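Local coordinates for CRISPR-associated protein, Cse1 family (PDB 4H3T) that probably serves as the large Cse1 subunit of the type I-E CRISPR surveillance complex Cascade, which recognises invading DNA, at residues S172-T177 / M372-D377; Q324-G329 / A380-D385; C255-W260 / D296-V301. The protein carries 1 engineered substitution. All coordinates share one frame; numbering follows the deposited sequence.

Interaction 1 of 3, residues S172-T177 / M372-D377; sequences SASDKT and MSTTLD
Ala-173 packs most closely here, pressing its backbone and methyl against the turn at 372-374. Its N lies 2.8 Å from Ser-373 O and its N-H points nearly straight at it (164°), from above the carbonyl plane rather than along a lone pair. Ala-173 CB sits 3.4 Å from that same Ser-373 O and 3.9 Å from Ser-373 CB, so a small side chain suits this buried place. Next to it two serine hydroxyls share one acceptor. Ser-174 OG meets Thr-374 O at 3.1 Å in the carbonyl plane, on a lone pair, while Ser-172 OG donates to Thr-374 O at 3.3 Å from above the plane. Thr-374 CB belongs to this close side too, 3.4 Å from Ser-174 OG.

Ser-172 OG stands between its own N and carbonyl carbon (chi1 77°), where it also accepts from Ser-174 N at 3.1 Å. This is an ST turn, set within a type I beta turn from Ser-172 to Asp-175. The partner segment closes the hairpin of strands 359-370 and 375-387, with Thr-374 and Thr-375 opposite Gly-370 in a classic beta bulge. Thr-374 OG1 is hydrogen-bonded to Asn-371 O.

Toward solvent the fit slackens. Selenomethionine Met-372 is exposed, and its chain leads away from the 172-177 loop, bringing no side-chain atom closer than 6.3 Å.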
loop_
_atom_site.group_PDB
_atom_site.type_symbol
_atom_site.label_atom_id
_atom_site.label_comp_id
_atom_site.label_asym_id
_atom_site.label_seq_id
_atom_site.Cartn_x
_atom_site.Cartn_y
_atom_site.Cartn_z
ATOM N N SER A 172 -3.223 -14.176 7.193
ATOM C CA SER A 172 -3.730 -13.792 8.509
ATOM C C SER A 172 -3.360 -14.898 9.529
ATOM O O SER A 172 -2.796 -15.943 9.150
ATOM C CB SER A 172 -5.246 -13.607 8.428
ATOM O OG SER A 172 -5.892 -14.873 8.405
ATOM N N ALA A 173 -3.783 -14.711 10.803
ATOM C CA ALA A 173 -3.574 -15.700 11.864
ATOM C C ALA A 173 -4.463 -16.917 11.685
ATOM O O ALA A 173 -4.288 -17.882 12.424
ATOM C CB ALA A 173 -3.807 -15.078 13.231
ATOM N N SER A 174 -5.395 -16.908 10.697
ATOM C CA SER A 174 -6.215 -18.090 10.339
ATOM C C SER A 174 -5.370 -19.202 9.715
ATOM O O SER A 174 -5.851 -20.322 9.652
ATOM C CB SER A 174 -7.313 -17.719 9.326
ATOM O OG SER A 174 -8.219 -16.820 9.940
ATOM N N ASP A 175 -4.136 -18.938 9.268
ATOM C CA ASP A 175 -3.313 -19.955 8.568
ATOM C C ASP A 175 -2.573 -20.827 9.605
ATOM O O ASP A 175 -1.368 -20.913 9.577
ATOM C CB ASP A 175 -2.320 -19.234 7.624
ATOM C CG ASP A 175 -2.955 -18.401 6.549
ATOM O OD1 ASP A 175 -4.142 -18.660 6.209
ATOM O OD2 ASP A 175 -2.257 -17.529 5.987
ATOM N N LYS A 176 -3.339 -21.441 10.515
ATOM C CA LYS A 176 -2.912 -22.144 11.730
ATOM C C LYS A 176 -2.872 -23.660 11.613
ATOM O O LYS A 176 -2.344 -24.299 12.520
ATOM C CB LYS A 176 -3.848 -21.771 12.904
ATOM C CG LYS A 176 -5.289 -22.348 12.766
ATOM C CD LYS A 176 -6.248 -21.821 13.783
ATOM C CE LYS A 176 -7.691 -22.319 13.516
ATOM N NZ LYS A 176 -8.477 -22.340 14.755
ATOM N N THR A 177 -3.396 -24.241 10.527
ATOM C CA THR A 177 -3.341 -25.690 10.228
ATOM C C THR A 177 -1.946 -26.195 10.567
ATOM O O THR A 177 -0.974 -25.611 10.083
ATOM C CB THR A 177 -3.595 -25.873 8.672
ATOM O OG1 THR A 177 -4.875 -25.366 8.321
ATOM C CG2 THR A 177 -3.512 -27.289 8.211
HETATM N N MSE A 372 -8.759 -11.247 16.585
HETATM C CA MSE A 372 -7.450 -11.784 16.941
HETATM C C MSE A 372 -6.631 -12.086 15.642
HETATM O O MSE A 372 -6.114 -13.196 15.435
HETATM C CB MSE A 372 -7.601 -13.055 17.816
HETATM C CG MSE A 372 -8.208 -12.776 19.243
HETATM SE SE MSE A 372 -6.912 -11.765 20.327
HETATM C CE MSE A 372 -7.703 -10.009 20.234
ATOM N N SER A 373 -6.606 -11.104 14.754
ATOM C CA SER A 373 -5.844 -11.121 13.518
ATOM C C SER A 373 -6.268 -12.230 12.531
ATOM O O SER A 373 -5.488 -12.604 11.668
ATOM C CB SER A 373 -4.351 -11.228 13.830
ATOM O OG SER A 373 -3.929 -10.007 14.412
ATOM N N THR A 374 -7.507 -12.711 12.632
ATOM C CA THR A 374 -8.026 -13.765 11.755
ATOM C C THR A 374 -8.765 -13.167 10.561
ATOM O O THR A 374 -8.751 -13.808 9.532
ATOM C CB THR A 374 -8.952 -14.738 12.499
ATOM O OG1 THR A 374 -10.054 -14.035 13.072
ATOM C CG2 THR A 374 -8.220 -15.561 13.550
ATOM N N THR A 375 -9.441 -11.992 10.691
ATOM C CA THR A 375 -10.241 -11.444 9.584
ATOM C C THR A 375 -9.705 -10.107 9.092
ATOM O O THR A 375 -9.398 -9.226 9.901
ATOM C CB THR A 375 -11.706 -11.294 10.016
ATOM O OG1 THR A 375 -11.784 -10.318 11.056
ATOM C CG2 THR A 375 -12.333 -12.645 10.496
ATOM N N LEU A 376 -9.602 -9.958 7.777
ATOM C CA LEU A 376 -9.198 -8.704 7.152
ATOM C C LEU A 376 -10.387 -7.787 7.198
ATOM O O LEU A 376 -11.401 -8.076 6.554
ATOM C CB LEU A 376 -8.750 -8.954 5.710
ATOM C CG LEU A 376 -8.336 -7.705 4.914
ATOM C CD1 LEU A 376 -7.054 -7.107 5.475
ATOM C CD2 LEU A 376 -8.215 -8.048 3.415
ATOM N N ASP A 377 -10.351 -6.781 8.066
ATOM C CA ASP A 377 -11.496 -5.883 8.252
ATOM C C ASP A 377 -11.455 -4.693 7.338
ATOM O O ASP A 377 -12.483 -4.178 6.987
ATOM C CB ASP A 377 -11.534 -5.376 9.687
ATOM C CG ASP A 377 -12.116 -6.348 10.685
ATOM O OD1 ASP A 377 -12.361 -7.530 10.302
ATOM O OD2 ASP A 377 -12.325 -5.939 11.845
#

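Interaction 2 of 3, residues Q324-G329 / A380-D385; sequences QQVWRG and AYDRLD
The polar part of this contact rests on Asp-382, whose two carboxylate oxygens do different work. OD2 reaches across to the start of the short 3-10 segment 326-328 and accepts from the backbone N of Val-326 at 3.1 Å; the bond is bent (141°), and the donor comes from above the carboxylate plane. Beside it Val-326 CG1, in the crowded position between its own N and carbonyl carbon, packs tightly on the carboxylate, 3.1 Å from Asp-382 OD2. OD1 turns back to its own strand, using its anti lone pair to accept from Arg-383 N at 2.8 Å, and forms a salt bridge with Arg-468. The first torsion of Asp-382, -147°, is well away from a staggered value, as if twisted to serve these partners together.

Segment 380-385 belongs to strand 375-387, an outermost strand, within this chain, of a three-stranded antiparallel sheet, bonded to strand 359-370. The 3-10 loop lies between it and helix 445-473, whose Arg-468 ties helix to strand by reaching both Asp-382 OD1 and Arg-383 O.

The apolar contacts centre on Leu-384: its CB touches Val-326 CG1 at 3.9 Å, and its CD1 reaches Trp-327 CB at 4.2 Å. The indole itself leads away to helix 445-473, where it stacks on Tyr-467 and NE1 is hydrogen-bonded to Asp-464.

An alanine in place of Asp-382 removes the acceptor of Val-326 N and of Arg-383 N and this salt-bridge partner of Arg-468, and would probably loosen the loop from the strand. Chemically, the contact places a carboxylate among N-H donors and an arginine, an environment likely to keep it ionised, while the valine methyl packs against it and the leucine packs on that valine.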
loop_
_atom_site.group_PDB
_atom_site.type_symbol
_atom_site.label_atom_id
_atom_site.label_comp_id
_atom_site.label_asym_id
_atom_site.label_seq_id
_atom_site.Cartn_x
_atom_site.Cartn_y
_atom_site.Cartn_z
ATOM N N GLN A 324 -10.442 6.895 4.206
ATOM C CA GLN A 324 -10.264 8.303 3.754
ATOM C C GLN A 324 -9.464 8.350 2.473
ATOM O O GLN A 324 -8.685 7.429 2.201
ATOM C CB GLN A 324 -9.591 9.130 4.781
ATOM C CG GLN A 324 -8.121 8.811 5.012
ATOM C CD GLN A 324 -7.483 9.675 6.039
ATOM O OE1 GLN A 324 -6.229 9.777 6.125
ATOM N NE2 GLN A 324 -8.279 10.142 6.967
ATOM N N GLN A 325 -9.593 9.425 1.733
ATOM C CA GLN A 325 -8.857 9.652 0.454
ATOM C C GLN A 325 -7.372 9.788 0.854
ATOM O O GLN A 325 -7.092 10.387 1.891
ATOM C CB GLN A 325 -9.348 10.886 -0.252
ATOM C CG GLN A 325 -10.821 10.793 -0.715
ATOM C CD GLN A 325 -11.875 11.245 0.291
ATOM O OE1 GLN A 325 -11.602 11.481 1.473
ATOM N NE2 GLN A 325 -13.124 11.155 -0.109
ATOM N N VAL A 326 -6.455 9.254 0.106
ATOM C CA VAL A 326 -5.069 9.132 0.539
ATOM C C VAL A 326 -4.409 10.489 0.807
ATOM O O VAL A 326 -3.649 10.611 1.751
ATOM C CB VAL A 326 -4.168 8.269 -0.409
ATOM C CG1 VAL A 326 -4.046 8.866 -1.774
ATOM C CG2 VAL A 326 -2.780 8.076 0.182
ATOM N N TRP A 327 -4.747 11.529 0.061
ATOM C CA TRP A 327 -4.148 12.861 0.347
ATOM C C TRP A 327 -4.513 13.453 1.715
ATOM O O TRP A 327 -3.775 14.293 2.238
ATOM C CB TRP A 327 -4.499 13.858 -0.765
ATOM C CG TRP A 327 -5.959 13.986 -1.089
ATOM C CD1 TRP A 327 -6.669 13.249 -1.989
ATOM C CD2 TRP A 327 -6.910 14.819 -0.411
ATOM N NE1 TRP A 327 -7.991 13.600 -1.949
ATOM C CE2 TRP A 327 -8.172 14.567 -0.993
ATOM C CE3 TRP A 327 -6.785 15.889 0.503
ATOM C CZ2 TRP A 327 -9.331 15.280 -0.611
ATOM C CZ3 TRP A 327 -7.922 16.597 0.868
ATOM C CH2 TRP A 327 -9.163 16.329 0.263
ATOM N N ARG A 328 -5.608 12.972 2.357
ATOM C CA ARG A 328 -5.930 13.418 3.696
ATOM C C ARG A 328 -4.825 12.969 4.704
ATOM O O ARG A 328 -4.689 13.581 5.742
ATOM C CB ARG A 328 -7.329 12.946 4.101
ATOM C CG ARG A 328 -8.410 13.716 3.400
ATOM C CD ARG A 328 -9.759 13.043 3.484
ATOM N NE ARG A 328 -10.289 12.928 4.827
ATOM C CZ ARG A 328 -11.450 12.375 5.126
ATOM N NH1 ARG A 328 -12.195 11.811 4.175
ATOM N NH2 ARG A 328 -11.860 12.332 6.379
ATOM N N GLY A 329 -4.078 11.916 4.389
ATOM C CA GLY A 329 -2.982 11.434 5.210
ATOM C C GLY A 329 -1.636 11.786 4.570
ATOM O O GLY A 329 -0.668 11.061 4.756
ATOM N N ALA A 380 -6.717 -0.333 2.950
ATOM C CA ALA A 380 -6.480 0.972 2.312
ATOM C C ALA A 380 -5.647 0.687 1.047
ATOM O O ALA A 380 -4.670 -0.097 1.074
ATOM C CB ALA A 380 -5.731 1.915 3.261
ATOM N N TYR A 381 -6.045 1.265 -0.058
ATOM C CA TYR A 381 -5.396 1.029 -1.353
ATOM C C TYR A 381 -5.587 2.309 -2.182
ATOM O O TYR A 381 -6.694 2.802 -2.232
ATOM C CB TYR A 381 -6.017 -0.197 -1.998
ATOM C CG TYR A 381 -5.891 -0.179 -3.497
ATOM C CD1 TYR A 381 -4.641 -0.180 -4.109
ATOM C CD2 TYR A 381 -7.019 -0.123 -4.313
ATOM C CE1 TYR A 381 -4.507 -0.038 -5.488
ATOM C CE2 TYR A 381 -6.898 -0.034 -5.706
ATOM C CZ TYR A 381 -5.633 0.029 -6.286
ATOM O OH TYR A 381 -5.437 0.144 -7.647
ATOM N N ASP A 382 -4.514 2.929 -2.684
ATOM C CA ASP A 382 -4.665 4.199 -3.415
ATOM C C ASP A 382 -3.435 4.537 -4.152
ATOM O O ASP A 382 -2.396 3.920 -3.929
ATOM C CB ASP A 382 -5.004 5.340 -2.407
ATOM C CG ASP A 382 -5.931 6.473 -2.906
ATOM O OD1 ASP A 382 -5.986 6.716 -4.160
ATOM O OD2 ASP A 382 -6.638 7.098 -2.045
ATOM N N ARG A 383 -3.587 5.502 -5.044
ATOM C CA ARG A 383 -2.584 6.059 -5.891
ATOM C C ARG A 383 -2.658 7.574 -5.802
ATOM O O ARG A 383 -3.762 8.138 -5.814
ATOM C CB ARG A 383 -2.817 5.564 -7.329
ATOM C CG ARG A 383 -3.149 4.075 -7.366
ATOM C CD ARG A 383 -3.112 3.479 -8.757
ATOM N NE ARG A 383 -1.799 2.944 -9.054
ATOM C CZ ARG A 383 -1.433 1.667 -9.007
ATOM N NH1 ARG A 383 -0.193 1.323 -9.311
ATOM N NH2 ARG A 383 -2.313 0.718 -8.674
ATOM N N LEU A 384 -1.499 8.226 -5.608
ATOM C CA LEU A 384 -1.448 9.658 -5.534
ATOM C C LEU A 384 -0.359 10.180 -6.463
ATOM O O LEU A 384 0.810 9.911 -6.235
ATOM C CB LEU A 384 -1.199 10.088 -4.083
ATOM C CG LEU A 384 -1.266 11.609 -3.827
ATOM C CD1 LEU A 384 -2.680 12.213 -4.139
ATOM C CD2 LEU A 384 -0.830 11.939 -2.429
ATOM N N ASP A 385 -0.730 10.992 -7.445
ATOM C CA ASP A 385 0.237 11.670 -8.332
ATOM C C ASP A 385 0.958 12.797 -7.563
ATOM O O ASP A 385 0.332 13.771 -7.088
ATOM C CB ASP A 385 -0.458 12.196 -9.601
ATOM C CG ASP A 385 -0.854 11.106 -10.620
ATOM O OD1 ASP A 385 -0.144 10.075 -10.706
ATOM O OD2 ASP A 385 -1.814 11.335 -11.407
#

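Interaction 3 of 3, residues C255-W260 / D296-V301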
loop_
_atom_site.group_PDB
_atom_site.type_symbol
_atom_site.label_atom_id
_atom_site.label_comp_id
_atom_site.label_asym_id
_atom_site.label_seq_id
_atom_site.Cartn_x
_atom_site.Cartn_y
_atom_site.Cartn_z
ATOM N N CYS A 255 16.400 -8.793 -1.246
ATOM C CA CYS A 255 16.027 -9.983 -2.045
ATOM C C CYS A 255 15.424 -11.046 -1.170
ATOM O O CYS A 255 14.494 -11.711 -1.611
ATOM C CB CYS A 255 17.177 -10.557 -2.837
ATOM S SG CYS A 255 17.866 -9.418 -4.066
ATOM N N ASP A 256 15.983 -11.228 0.046
ATOM C CA ASP A 256 15.497 -12.184 1.043
ATOM C C ASP A 256 14.085 -11.707 1.531
ATOM O O ASP A 256 13.102 -12.431 1.411
ATOM C CB ASP A 256 16.539 -12.247 2.184
ATOM C CG ASP A 256 16.293 -13.238 3.272
ATOM O OD1 ASP A 256 15.518 -14.208 3.038
ATOM O OD2 ASP A 256 16.866 -13.050 4.380
ATOM N N LEU A 257 13.968 -10.441 1.927
ATOM C CA LEU A 257 12.724 -9.919 2.468
ATOM C C LEU A 257 11.607 -9.877 1.458
ATOM O O LEU A 257 10.488 -10.287 1.768
ATOM C CB LEU A 257 12.911 -8.545 3.058
ATOM C CG LEU A 257 11.666 -7.882 3.724
ATOM C CD1 LEU A 257 11.037 -8.785 4.816
ATOM C CD2 LEU A 257 12.085 -6.530 4.275
ATOM N N PHE A 258 11.907 -9.391 0.267
ATOM C CA PHE A 258 10.940 -9.326 -0.804
ATOM C C PHE A 258 10.378 -10.715 -1.274
ATOM O O PHE A 258 9.393 -10.718 -1.969
ATOM C CB PHE A 258 11.508 -8.598 -1.994
ATOM C CG PHE A 258 11.742 -7.103 -1.872
ATOM C CD1 PHE A 258 11.483 -6.425 -0.687
ATOM C CD2 PHE A 258 12.219 -6.386 -2.939
ATOM C CE1 PHE A 258 11.748 -5.036 -0.576
ATOM C CE2 PHE A 258 12.538 -5.029 -2.824
ATOM C CZ PHE A 258 12.171 -4.334 -1.686
ATOM N N THR A 259 11.016 -11.851 -0.920
ATOM C CA THR A 259 10.567 -13.175 -1.291
ATOM C C THR A 259 10.335 -14.036 -0.056
ATOM O O THR A 259 10.391 -15.256 -0.132
ATOM C CB THR A 259 11.625 -13.786 -2.198
ATOM O OG1 THR A 259 12.880 -13.927 -1.498
ATOM C CG2 THR A 259 11.821 -12.983 -3.461
ATOM N N TRP A 260 10.041 -13.399 1.076
ATOM C CA TRP A 260 9.973 -14.071 2.363
ATOM C C TRP A 260 8.965 -15.196 2.384
ATOM O O TRP A 260 7.805 -14.987 2.035
ATOM C CB TRP A 260 9.605 -13.035 3.462
ATOM C CG TRP A 260 9.888 -13.492 4.846
ATOM C CD1 TRP A 260 8.984 -13.889 5.783
ATOM C CD2 TRP A 260 11.168 -13.526 5.475
ATOM N NE1 TRP A 260 9.623 -14.142 6.972
ATOM C CE2 TRP A 260 10.967 -13.924 6.814
ATOM C CE3 TRP A 260 12.454 -13.161 5.076
ATOM C CZ2 TRP A 260 12.002 -13.935 7.749
ATOM C CZ3 TRP A 260 13.473 -13.165 6.009
ATOM C CH2 TRP A 260 13.249 -13.582 7.319
ATOM N N ASP A 296 15.716 -1.602 9.117
ATOM C CA ASP A 296 16.984 -1.318 8.433
ATOM C C ASP A 296 16.969 -1.728 6.975
ATOM O O ASP A 296 17.721 -1.181 6.186
ATOM C CB ASP A 296 18.140 -2.054 9.123
ATOM C CG ASP A 296 18.464 -1.551 10.547
ATOM O OD1 ASP A 296 18.128 -0.371 10.868
ATOM O OD2 ASP A 296 19.026 -2.342 11.342
ATOM N N VAL A 297 16.200 -2.741 6.620
ATOM C CA VAL A 297 16.244 -3.318 5.290
ATOM C C VAL A 297 15.301 -2.681 4.263
ATOM O O VAL A 297 15.677 -2.510 3.105
ATOM C CB VAL A 297 15.923 -4.838 5.415
ATOM C CG1 VAL A 297 15.800 -5.519 4.055
ATOM C CG2 VAL A 297 16.973 -5.551 6.279
ATOM N N ASP A 298 14.065 -2.455 4.656
ATOM C CA ASP A 298 12.944 -2.280 3.732
ATOM C C ASP A 298 12.698 -0.837 3.298
ATOM O O ASP A 298 12.352 0.006 4.125
ATOM C CB ASP A 298 11.708 -2.859 4.398
ATOM C CG ASP A 298 10.502 -3.153 3.498
ATOM O OD1 ASP A 298 10.405 -2.559 2.399
ATOM O OD2 ASP A 298 9.655 -3.942 3.909
ATOM N N PRO A 299 12.792 -0.582 1.982
ATOM C CA PRO A 299 12.583 0.770 1.484
ATOM C C PRO A 299 11.125 1.190 1.321
ATOM O O PRO A 299 10.888 2.330 0.905
ATOM C CB PRO A 299 13.251 0.701 0.091
ATOM C CG PRO A 299 12.951 -0.681 -0.375
ATOM C CD PRO A 299 13.084 -1.527 0.856
ATOM N N HIS A 300 10.171 0.285 1.461
ATOM C CA HIS A 300 8.752 0.577 1.156
ATOM C C HIS A 300 7.881 0.915 2.395
ATOM O O HIS A 300 6.650 0.858 2.311
ATOM C CB HIS A 300 8.110 -0.612 0.440
ATOM C CG HIS A 300 8.691 -0.845 -0.927
ATOM N ND1 HIS A 300 9.064 -2.113 -1.354
ATOM C CD2 HIS A 300 8.925 0.041 -1.908
ATOM C CE1 HIS A 300 9.554 -1.935 -2.581
ATOM N NE2 HIS A 300 9.437 -0.648 -2.961
ATOM N N VAL A 301 8.497 1.184 3.527
ATOM C CA VAL A 301 7.749 1.460 4.770
ATOM C C VAL A 301 8.412 2.639 5.529
ATOM O O VAL A 301 9.613 2.634 5.704
ATOM C CB VAL A 301 7.633 0.161 5.626
ATOM C CG1 VAL A 301 8.967 -0.564 5.788
ATOM C CG2 VAL A 301 6.962 0.408 7.014
#
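Segment 255-260 starts on the short helix 254-257 and runs through a type I beta turn from Leu-257 to Trp-260; segment 296-301 starts on helix 291-297, and Asp-298 is the first residue to leave helical geometry. The backbones come nearest at Leu-257 and Asp-298, whose CA atoms are 7.7 Å apart, so side chains must fill the space between.

Leu-257, with CG anti to its N, extends CD2 to 3.9 Å from Val-297 CG1 and 3.6 Å from Asp-298 OD2, crossing the aspartate at about a right angle. Phe-258 meets Pro-299 tip to tip, its CZ 3.9 Å from Pro-299 CD near the plane of the phenyl ring. The same CZ comes to 3.7 Å from His-300 CE1; the two ring planes are nearly parallel (20°) but slid apart, and barely overlap.

Asp-298 OD2 is hydrogen-bonded to Tyr-196 OH and OD1 is salt-bridged to Arg-58 NH1; His-300 NE2 and ND1 are hydrogen-bonded to Asn-217 OD1 and Arg-58 NH1. Asp-298 OD1 also accepts from His-300 N at 3.0 Å. This closes an Asx turn just after helix 291-297, packed on Leu-257 and Phe-258, with His-300 bonded through its backbone to Val-203 of strand 202-206.

Interactions 1 and 2 share strand 375-387, an outermost strand of the three-stranded antiparallel sheet 202-206, 359-370 and 375-387. Interaction 1 holds a surface loop at the turn end of its hairpin, and interaction 2 joins another loop further along the strand; their centres lie about 26 Å apart. Along the chain their segments alternate, so the two contacts cross in sequence while sharing one strand. Interaction 3, about 22 Å and 23 Å from them between centres, falls wholly between the two segments of interaction 1 and is complete before interaction 2 begins. Through the backbone hydrogen bond of His-300 with Val-203 it joins strand 202-206, so the sheet lies between this region and, on its 375-387 side, the 324-329 loop and helix 445-473.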